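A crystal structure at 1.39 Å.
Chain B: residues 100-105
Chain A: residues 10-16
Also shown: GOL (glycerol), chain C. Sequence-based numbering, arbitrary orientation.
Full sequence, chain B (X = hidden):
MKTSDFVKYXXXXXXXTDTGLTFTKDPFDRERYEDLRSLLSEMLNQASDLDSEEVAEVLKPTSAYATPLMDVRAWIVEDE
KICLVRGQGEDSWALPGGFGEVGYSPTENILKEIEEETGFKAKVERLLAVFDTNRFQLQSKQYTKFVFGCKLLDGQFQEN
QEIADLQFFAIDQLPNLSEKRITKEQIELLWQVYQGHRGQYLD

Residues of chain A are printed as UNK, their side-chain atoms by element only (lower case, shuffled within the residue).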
# COMPACT_ATOMS: atom_id res chain seq x y z
N GLY B 100 1.54 -2.86 -6.27
CA GLY B 100 2.04 -2.95 -4.90
C GLY B 100 1.40 -4.15 -4.21
O GLY B 100 0.19 -4.35 -4.32
N GLU B 101 2.22 -4.92 -3.51
CA GLU B 101 1.73 -6.11 -2.80
C GLU B 101 1.56 -5.83 -1.33
O GLU B 101 2.35 -5.10 -0.71
CB GLU B 101 2.69 -7.27 -2.98
CG GLU B 101 2.77 -7.78 -4.41
CD GLU B 101 3.69 -8.95 -4.48
OE1 GLU B 101 3.22 -10.08 -4.23
OE2 GLU B 101 4.89 -8.73 -4.78
N VAL B 102 0.55 -6.47 -0.76
CA VAL B 102 0.34 -6.42 0.68
C VAL B 102 1.48 -7.14 1.37
O VAL B 102 1.91 -8.20 0.92
CB VAL B 102 -1.00 -7.10 1.03
CG1 VAL B 102 -1.13 -7.34 2.54
CG2 VAL B 102 -2.16 -6.30 0.48
N GLY B 103 1.98 -6.55 2.45
CA GLY B 103 3.07 -7.13 3.22
C GLY B 103 4.42 -6.50 3.00
O GLY B 103 5.41 -6.89 3.60
N TYR B 104 4.46 -5.49 2.12
CA TYR B 104 5.70 -4.79 1.77
C TYR B 104 5.37 -3.30 1.80
O TYR B 104 4.27 -2.90 1.43
CB TYR B 104 6.18 -5.21 0.36
CG TYR B 104 6.42 -6.70 0.26
CD1 TYR B 104 5.38 -7.57 -0.07
CD2 TYR B 104 7.66 -7.24 0.57
CE1 TYR B 104 5.58 -8.94 -0.11
CE2 TYR B 104 7.87 -8.62 0.51
CZ TYR B 104 6.82 -9.44 0.17
OH TYR B 104 7.00 -10.82 0.13
N SER B 105 6.36 -2.50 2.22
CA SER B 105 6.20 -1.06 2.22
C SER B 105 6.30 -0.51 0.80
O SER B 105 6.61 -1.24 -0.13
CB SER B 105 7.29 -0.43 3.08
OG SER B 105 8.54 -0.50 2.40
N UNK A 10 -1.57 -13.42 8.59
CA UNK A 10 -2.94 -13.52 8.11
C UNK A 10 -3.21 -12.56 6.95
O UNK A 10 -3.77 -12.93 5.91
c UNK A 10 -5.90 -14.69 8.55
c UNK A 10 -6.26 -12.77 10.10
c UNK A 10 -5.43 -13.30 8.94
c UNK A 10 -3.93 -13.30 9.25
N UNK A 11 -2.80 -11.31 7.15
CA UNK A 11 -3.01 -10.27 6.17
C UNK A 11 -2.35 -10.68 4.83
O UNK A 11 -2.96 -10.57 3.76
c UNK A 11 -2.42 -9.00 6.77
n UNK A 11 -2.17 -5.77 7.35
o UNK A 11 -0.51 -6.69 6.12
c UNK A 11 -2.65 -7.74 6.00
c UNK A 11 -1.68 -6.68 6.48
N UNK A 12 -1.14 -11.21 4.89
CA UNK A 12 -0.42 -11.61 3.70
C UNK A 12 -1.07 -12.81 3.00
O UNK A 12 -1.22 -12.84 1.77
c UNK A 12 2.51 -11.32 -0.60
c UNK A 12 1.88 -12.30 2.85
n UNK A 12 2.73 -11.70 0.65
n UNK A 12 1.61 -10.36 -0.90
c UNK A 12 1.05 -11.89 4.04
n UNK A 12 3.19 -11.90 -1.57
c UNK A 12 2.02 -11.20 1.82
N UNK A 13 -1.47 -13.81 3.78
CA UNK A 13 -2.10 -14.99 3.18
C UNK A 13 -3.45 -14.68 2.55
O UNK A 13 -3.77 -15.23 1.48
s UNK A 13 -0.93 -18.20 5.51
c UNK A 13 -2.24 -16.09 4.23
c UNK A 13 -1.62 -17.62 7.04
c UNK A 13 -0.89 -16.65 4.61
N UNK A 14 -4.21 -13.77 3.14
CA UNK A 14 -5.44 -13.31 2.49
C UNK A 14 -5.10 -12.69 1.13
O UNK A 14 -5.73 -13.00 0.12
c UNK A 14 -7.29 -11.59 2.57
c UNK A 14 -6.22 -12.32 3.39
c UNK A 14 -6.83 -13.05 4.59
c UNK A 14 -7.25 -12.15 5.73
N UNK A 15 -4.08 -11.84 1.10
CA UNK A 15 -3.72 -11.18 -0.15
C UNK A 15 -3.26 -12.16 -1.23
O UNK A 15 -3.67 -12.03 -2.39
c UNK A 15 -2.66 -10.12 0.12
N UNK A 16 -2.45 -13.15 -0.88
CA UNK A 16 -1.98 -14.12 -1.85
C UNK A 16 -3.13 -14.96 -2.40
O UNK A 16 -3.25 -15.17 -3.62
c UNK A 16 -0.53 -16.10 -2.31
c UNK A 16 1.32 -15.03 0.08
c UNK A 16 -0.89 -15.05 -1.26
c UNK A 16 0.36 -14.25 -0.83
C1 GOL C . 3.86 -14.65 -4.94
O1 GOL C . 2.84 -14.70 -3.92
C2 GOL C . 4.08 -13.20 -5.40
O2 GOL C . 4.54 -12.38 -4.31
C3 GOL C . 5.11 -13.19 -6.52
O3 GOL C . 5.45 -11.82 -6.81
O HOH W 1 5.14 -13.07 1.19
O HOH W 2 0.61 -10.55 -3.74

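Position 10 carries four side-chain carbons, forked at the second. None of them comes near the chain B stretch. The fork past CB identifies A:Leu10.

Position 11 has three carbons, the third bearing one oxygen and one nitrogen, which is a terminal amide. Its CB points sideways, but the end comes nearer and the amide oxygen lies 3.7 Å from B:Val102 CG1. The three-carbon chain makes it A:Gln11. Both OE1 and NE2 are hydrogen-bonded elsewhere in the structure, so the amide is satisfied without a polar partner here.

Position 12 has three carbons, a nitrogen, then a carbon carrying two more nitrogens. This is a guanidinium, and it reaches B:Glu101, B:Val102 and B:Tyr104. The residue is A:Arg12. Its NH2 donates to B:Glu101 OE1 at 3.2 Å, a hydrogen bond that is part of a salt bridge. Its NH1 makes a short but weak bond to B:Val102 O, 2.8 Å with a poor angle of 121°. B:Tyr104 CE1 sits over one face of the guanidinium, 3.9 Å from A:Arg12 CZ, while the arginine lies at the edge of the tyrosine ring.

Position 13 has two carbons, a sulfur and one more carbon, unbranched. The thioether means A:Met13, and it is out of reach of the chain B stretch.

Position 14 has four carbons forked at the first, with one arm two carbons long. It makes no contact with the chain B stretch. It is A:Ile14.

Position 15 has a single carbon, CB, pointing toward chain B. It packs 3.6 Å from B:Val102 CB. One carbon means A:Ala15.

Position 16 repeats the pattern of position 14: four carbons, forked at the first, one arm of two. Its end comes nearer than its CB direction suggests. It is A:Ile16. A:Ile16 CG1 stays 6.1 Å from B:Glu101 OE1, too far for contact.

The contact sets a helix against a type II turn running from B:Glu101 to B:Tyr104. B:Val102 packs on A:Ala15, one turn beyond A:Gln11, and the A:Arg12 side chain lies against the turn and bonds to B:Glu101 and B:Val102. B:Gly103 suits this place: its backbone angles call for glycine, and an ideal CB would lie only 3.0 Å from A:Arg12 CD. Water 1 links A:Arg12 NE (2.8 Å) to B:Tyr104 OH (3.1 Å). Water 2 accepts from A:Arg12 NH1 (3.0 Å) and donates to B:Glu101 OE1 (2.7 Å). Glycerol, probably from the crystallisation liquor, adds a bridge: its O2 donates to B:Glu101 OE1 (2.7 Å) and weakly accepts from A:Arg12 NH2 (3.1 Å).

Chain A, residues 10-16: LQRMIAI
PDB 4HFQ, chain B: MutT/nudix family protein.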